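Local coordinates for FERM, ARHGEF and pleckstrin domain-containing protein 2 (Mus musculus, PDB 4GYV) that acts as a guanine nucleotide exchange factor that activates RAC1, probably through its DH domain, the part in this crystal, and helps remodel the actin cytoskeleton, at residues A[7-12]-A[71-76]; A[94-99]-A[181-186]. All blocks are in the same frame, centred on the assembly; numbering follows the deposited sequence.

Contact 1: A[7-12]-A[71-76]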
loop_
_atom_site.group_PDB
_atom_site.type_symbol
_atom_site.label_atom_id
_atom_site.label_comp_id
_atom_site.label_asym_id
_atom_site.label_seq_id
_atom_site.Cartn_x
_atom_site.Cartn_y
_atom_site.Cartn_z
ATOM N N GLU A 7 10.962 10.661 -22.649
ATOM C CA GLU A 7 9.551 10.940 -22.439
ATOM C C GLU A 7 8.682 9.678 -22.537
ATOM O O GLU A 7 7.655 9.555 -21.853
ATOM C CB GLU A 7 9.045 12.043 -23.369
ATOM C CG GLU A 7 7.596 12.416 -23.085
ATOM C CD GLU A 7 7.151 13.694 -23.773
ATOM O OE1 GLU A 7 5.913 13.951 -23.758
ATOM O OE2 GLU A 7 8.034 14.429 -24.308
ATOM N N ALA A 8 9.095 8.728 -23.364
ATOM C CA ALA A 8 8.333 7.495 -23.456
ATOM C C ALA A 8 8.366 6.780 -22.115
ATOM O O ALA A 8 7.337 6.288 -21.662
ATOM C CB ALA A 8 8.838 6.607 -24.572
ATOM N N TYR A 9 9.529 6.745 -21.458
ATOM C CA TYR A 9 9.601 6.109 -20.142
ATOM C C TYR A 9 8.637 6.785 -19.159
ATOM O O TYR A 9 7.877 6.106 -18.474
ATOM C CB TYR A 9 11.030 6.023 -19.572
ATOM C CG TYR A 9 11.019 5.593 -18.120
ATOM C CD1 TYR A 9 10.746 4.289 -17.771
ATOM C CD2 TYR A 9 11.208 6.511 -17.096
ATOM C CE1 TYR A 9 10.679 3.904 -16.437
ATOM C CE2 TYR A 9 11.147 6.133 -15.772
ATOM C CZ TYR A 9 10.882 4.829 -15.440
ATOM O OH TYR A 9 10.810 4.450 -14.106
ATOM N N PHE A 10 8.639 8.117 -19.112
ATOM C CA PHE A 10 7.732 8.833 -18.212
ATOM C C PHE A 10 6.255 8.532 -18.458
ATOM O O PHE A 10 5.508 8.312 -17.525
ATOM C CB PHE A 10 7.981 10.328 -18.236
ATOM C CG PHE A 10 9.324 10.730 -17.683
ATOM C CD1 PHE A 10 9.688 10.392 -16.391
ATOM C CD2 PHE A 10 10.218 11.477 -18.446
ATOM C CE1 PHE A 10 10.928 10.768 -15.874
ATOM C CE2 PHE A 10 11.452 11.862 -17.932
ATOM C CZ PHE A 10 11.813 11.498 -16.651
ATOM N N ILE A 11 5.828 8.495 -19.709
ATOM C CA ILE A 11 4.432 8.183 -19.985
ATOM C C ILE A 11 4.113 6.781 -19.500
ATOM O O ILE A 11 3.103 6.567 -18.843
ATOM C CB ILE A 11 4.100 8.313 -21.471
ATOM C CG1 ILE A 11 4.274 9.745 -21.917
ATOM C CG2 ILE A 11 2.679 7.866 -21.753
ATOM C CD1 ILE A 11 4.385 9.855 -23.412
ATOM N N ALA A 12 4.993 5.836 -19.792
ATOM C CA ALA A 12 4.828 4.469 -19.306
ATOM C C ALA A 12 4.656 4.459 -17.800
ATOM O O ALA A 12 3.736 3.839 -17.272
ATOM C CB ALA A 12 6.016 3.608 -19.694
ATOM N N GLN A 71 5.175 -5.760 -15.127
ATOM C CA GLN A 71 6.265 -6.639 -15.510
ATOM C C GLN A 71 7.202 -5.825 -16.360
ATOM O O GLN A 71 8.415 -5.816 -16.158
ATOM C CB GLN A 71 5.746 -7.752 -16.396
ATOM C CG GLN A 71 5.525 -9.110 -15.771
ATOM C CD GLN A 71 5.378 -10.177 -16.857
ATOM O OE1 GLN A 71 4.272 -10.478 -17.314
ATOM N NE2 GLN A 71 6.506 -10.721 -17.303
ATOM N N ARG A 72 6.602 -5.136 -17.326
ATOM C CA ARG A 72 7.345 -4.496 -18.387
ATOM C C ARG A 72 8.137 -3.338 -17.827
ATOM O O ARG A 72 9.315 -3.203 -18.117
ATOM C CB ARG A 72 6.407 -4.041 -19.495
ATOM C CG ARG A 72 7.068 -3.221 -20.569
ATOM C CD ARG A 72 8.133 -4.018 -21.288
ATOM N NE ARG A 72 7.578 -5.205 -21.925
ATOM C CZ ARG A 72 6.988 -5.225 -23.121
ATOM N NH1 ARG A 72 6.861 -4.125 -23.850
ATOM N NH2 ARG A 72 6.509 -6.361 -23.592
ATOM N N LEU A 73 7.508 -2.528 -16.990
ATOM C CA LEU A 73 8.185 -1.376 -16.423
ATOM C C LEU A 73 9.362 -1.783 -15.582
ATOM O O LEU A 73 10.358 -1.078 -15.512
ATOM C CB LEU A 73 7.225 -0.526 -15.596
ATOM C CG LEU A 73 6.620 0.680 -16.315
ATOM C CD1 LEU A 73 7.730 1.651 -16.625
ATOM C CD2 LEU A 73 5.877 0.290 -17.609
ATOM N N ALA A 74 9.277 -2.934 -14.939
ATOM C CA ALA A 74 10.404 -3.348 -14.111
ATOM C C ALA A 74 11.552 -3.836 -14.995
ATOM O O ALA A 74 12.722 -3.698 -14.649
ATOM C CB ALA A 74 9.973 -4.396 -13.122
ATOM N N LEU A 75 11.209 -4.405 -16.145
ATOM C CA LEU A 75 12.216 -4.828 -17.095
ATOM C C LEU A 75 12.891 -3.615 -17.725
ATOM O O LEU A 75 14.096 -3.617 -18.006
ATOM C CB LEU A 75 11.585 -5.698 -18.173
ATOM C CG LEU A 75 11.314 -7.142 -17.777
ATOM C CD1 LEU A 75 10.778 -7.879 -18.949
ATOM C CD2 LEU A 75 12.560 -7.769 -17.307
ATOM N N TRP A 76 12.087 -2.582 -17.938
ATOM C CA TRP A 76 12.528 -1.327 -18.520
ATOM C C TRP A 76 13.469 -0.622 -17.543
ATOM O O TRP A 76 14.557 -0.193 -17.926
ATOM C CB TRP A 76 11.296 -0.476 -18.829
ATOM C CG TRP A 76 11.535 0.705 -19.697
ATOM C CD1 TRP A 76 12.680 1.428 -19.806
ATOM C CD2 TRP A 76 10.585 1.321 -20.574
ATOM N NE1 TRP A 76 12.508 2.459 -20.700
ATOM C CE2 TRP A 76 11.232 2.416 -21.188
ATOM C CE3 TRP A 76 9.252 1.050 -20.904
ATOM C CZ2 TRP A 76 10.597 3.238 -22.118
ATOM C CZ3 TRP A 76 8.619 1.863 -21.832
ATOM C CH2 TRP A 76 9.293 2.951 -22.423
#
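Y9 and W76 meet as a T-shaped (edge-to-face) aromatic pair between two helices of the all-helical DH (Dbl homology) bundle, the long first helix, 7-39, and the end of helix 56-77. The segments run in roughly opposite directions, at 145°, with their axes 11.3 Å apart, and large side chains fill the gap. W76 reaches across from helix 56-77 with CG anti to its backbone N (chi1 -167°). The benzo part of its indole comes close to the first helix, and CZ2 lies 3.6 Å from Y9 CA and near Y9 CB. Y9 CG is likewise anti to the backbone N and beside the carbonyl carbon (chi1 170°), the position from which the ring meets W76. One ring edge of Y9 is turned to the indole, with CD1 3.8 Å above the indole plane and offset toward the rim. The centroids of the Y9 ring and the five-membered ring of W76 are 5.1 Å apart.

A12, one turn further along helix 7-39, points its methyl at the other helix. A12 CB is met by W76 CZ3, obliquely to the indole, and by L73 CD2. Both L73 methyls lie near A12 CB, and CD1 also meets the Y9 ring. No hydrogen bond crosses, and the joint is buried apolar packing. Behind it, A8 and I11 pack on helix 152-170, while F10 stacks on H159 of a second subunit. At the Y9 ring, L73 CD1 approaches CE1 obliquely, at 3.7 Å.

Contact 2: A[94-99]-A[181-186]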
loop_
_atom_site.group_PDB
_atom_site.type_symbol
_atom_site.label_atom_id
_atom_site.label_comp_id
_atom_site.label_asym_id
_atom_site.label_seq_id
_atom_site.Cartn_x
_atom_site.Cartn_y
_atom_site.Cartn_z
ATOM N N ILE A 94 2.003 -3.938 -25.472
ATOM C CA ILE A 94 1.115 -4.229 -24.364
ATOM C C ILE A 94 -0.155 -3.380 -24.467
ATOM O O ILE A 94 -1.265 -3.904 -24.393
ATOM C CB ILE A 94 1.852 -4.022 -23.031
ATOM C CG1 ILE A 94 2.983 -5.034 -22.932
ATOM C CG2 ILE A 94 0.919 -4.153 -21.830
ATOM C CD1 ILE A 94 3.735 -4.936 -21.684
ATOM N N LEU A 95 0.020 -2.080 -24.671
ATOM C CA LEU A 95 -1.105 -1.181 -24.880
ATOM C C LEU A 95 -2.013 -1.667 -25.996
ATOM O O LEU A 95 -3.243 -1.624 -25.896
ATOM C CB LEU A 95 -0.604 0.219 -25.220
ATOM C CG LEU A 95 0.254 0.867 -24.143
ATOM C CD1 LEU A 95 0.699 2.226 -24.587
ATOM C CD2 LEU A 95 -0.511 0.959 -22.842
ATOM N N LEU A 96 -1.408 -2.121 -27.076
ATOM C CA LEU A 96 -2.188 -2.504 -28.227
ATOM C C LEU A 96 -2.976 -3.748 -27.920
ATOM O O LEU A 96 -4.132 -3.854 -28.288
ATOM C CB LEU A 96 -1.277 -2.763 -29.397
ATOM C CG LEU A 96 -1.915 -3.455 -30.588
ATOM C CD1 LEU A 96 -2.943 -2.551 -31.189
ATOM C CD2 LEU A 96 -0.839 -3.794 -31.584
ATOM N N ARG A 97 -2.342 -4.701 -27.255
ATOM C CA ARG A 97 -3.038 -5.926 -26.886
ATOM C C ARG A 97 -4.237 -5.571 -25.989
ATOM O O ARG A 97 -5.370 -5.939 -26.270
ATOM C CB ARG A 97 -2.074 -6.920 -26.216
ATOM C CG ARG A 97 -2.717 -8.217 -25.714
ATOM C CD ARG A 97 -1.699 -9.296 -25.320
ATOM N NE ARG A 97 -0.841 -8.892 -24.208
ATOM C CZ ARG A 97 0.477 -8.682 -24.302
ATOM N NH1 ARG A 97 1.176 -8.311 -23.226
ATOM N NH2 ARG A 97 1.108 -8.850 -25.465
ATOM N N ASN A 98 -3.992 -4.811 -24.937
ATOM C CA ASN A 98 -5.067 -4.427 -24.029
ATOM C C ASN A 98 -6.124 -3.476 -24.604
ATOM O O ASN A 98 -7.299 -3.623 -24.291
ATOM C CB ASN A 98 -4.501 -3.901 -22.705
ATOM C CG ASN A 98 -3.744 -4.961 -21.959
ATOM O OD1 ASN A 98 -4.285 -5.597 -21.056
ATOM N ND2 ASN A 98 -2.496 -5.200 -22.363
HETATM N N MSE A 99 -5.738 -2.521 -25.447
HETATM C CA MSE A 99 -6.765 -1.674 -26.047
HETATM C C MSE A 99 -7.691 -2.501 -26.931
HETATM O O MSE A 99 -8.896 -2.299 -26.930
HETATM C CB MSE A 99 -6.184 -0.483 -26.798
HETATM C CG MSE A 99 -5.460 0.534 -25.911
HETATM SE SE MSE A 99 -6.313 1.077 -24.207
HETATM C CE MSE A 99 -5.337 -0.023 -22.991
ATOM N N CYS A 181 1.868 1.660 -31.094
ATOM C CA CYS A 181 1.214 2.711 -30.327
ATOM C C CYS A 181 0.115 3.351 -31.136
ATOM O O CYS A 181 -0.957 3.659 -30.612
ATOM C CB CYS A 181 2.212 3.764 -29.872
ATOM S SG CYS A 181 3.158 3.249 -28.431
ATOM N N HIS A 182 0.381 3.546 -32.420
ATOM C CA HIS A 182 -0.617 4.116 -33.305
ATOM C C HIS A 182 -1.799 3.176 -33.418
ATOM O O HIS A 182 -2.953 3.607 -33.377
ATOM C CB HIS A 182 -0.021 4.455 -34.676
ATOM C CG HIS A 182 0.571 5.831 -34.745
ATOM N ND1 HIS A 182 -0.073 6.889 -35.354
ATOM C CD2 HIS A 182 1.736 6.330 -34.263
ATOM C CE1 HIS A 182 0.673 7.977 -35.250
ATOM N NE2 HIS A 182 1.775 7.664 -34.593
ATOM N N GLU A 183 -1.510 1.888 -33.529
ATOM C CA GLU A 183 -2.562 0.886 -33.579
ATOM C C GLU A 183 -3.421 0.940 -32.319
ATOM O O GLU A 183 -4.649 0.966 -32.391
ATOM C CB GLU A 183 -1.964 -0.507 -33.784
ATOM C CG GLU A 183 -1.983 -0.967 -35.217
ATOM C CD GLU A 183 -3.351 -0.777 -35.834
ATOM O OE1 GLU A 183 -3.434 -0.206 -36.948
ATOM O OE2 GLU A 183 -4.347 -1.191 -35.195
ATOM N N ALA A 184 -2.761 0.981 -31.168
ATOM C CA ALA A 184 -3.435 1.047 -29.879
ATOM C C ALA A 184 -4.296 2.305 -29.744
ATOM O O ALA A 184 -5.409 2.256 -29.219
ATOM C CB ALA A 184 -2.411 0.985 -28.755
ATOM N N LEU A 185 -3.774 3.434 -30.209
ATOM C CA LEU A 185 -4.522 4.670 -30.126
ATOM C C LEU A 185 -5.794 4.572 -30.952
ATOM O O LEU A 185 -6.854 5.090 -30.567
ATOM C CB LEU A 185 -3.686 5.831 -30.622
ATOM C CG LEU A 185 -4.435 7.161 -30.678
ATOM C CD1 LEU A 185 -5.022 7.519 -29.339
ATOM C CD2 LEU A 185 -3.502 8.241 -31.136
ATOM N N LYS A 186 -5.680 3.908 -32.096
ATOM C CA LYS A 186 -6.824 3.720 -32.968
ATOM C C LYS A 186 -7.865 2.899 -32.215
ATOM O O LYS A 186 -9.043 3.216 -32.235
ATOM C CB LYS A 186 -6.389 3.044 -34.269
ATOM C CG LYS A 186 -7.498 2.822 -35.288
ATOM C CD LYS A 186 -6.960 2.041 -36.496
ATOM C CE LYS A 186 -8.065 1.526 -37.418
ATOM N NZ LYS A 186 -7.511 0.872 -38.651
#
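L96 and A184 bring helices 92-102 and 178-194 together within the helical bundle of the DH domain. The two segments are nearly parallel, at 24°, and their axes come to 8.0 Å. The CA atoms of L96 and A184 are 4.1 Å apart, a close backbone approach that the small methyl of A184 accommodates, its CB resting against L96 CA at 3.5 Å.

Along the side chain of L96, CB lies 4.0 Å from A184 CB. CG is anti to the backbone N (chi1 167°), and the chain then branches beside E183, the two side chains lying alongside each other and pointing the same way. Of the two terminal methyls, CD1 is the one turned inward. It contacts E183 CB and, 3.5 Å away, the backbone N of A184. CD2 reaches E183 CB less closely, at 4.1 Å. The acid is exposed and contributes its CB here, making an aliphatic border to the contact.

A184 CB also meets L95 CB and CG of M99, a selenomethionine. L95 and M99 then lead on to helix 152-170, and L95 also to helix 56-77, so the methyl of A184 borders packing that continues onto both of these helices. No hydrogen bond joins the two segments. A184 O packs against the selenomethionine chain, 3.7 Å from M99 CG.

Contacts 1 and 2 follow one another along the chain, with centres 15 Å apart, and helix 56-77 links them. Its W76 and L73 face helix 7-39 in contact 1, while R72 packs toward contact 2, where R72 CB lies 3.6 Å from I94 CD1. Polar ties join helix 56-77 to the 90-98 region: R72 forms a salt bridge to D93, and R97 forms one to E68, which also accepts a hydrogen bond from N98. Helix 152-170 touches both contacts, through A8 and through L95. No GTPase is bound here; in DH domains the GTPase surface includes part of the first helix, which here probably corresponds to helix 7-39.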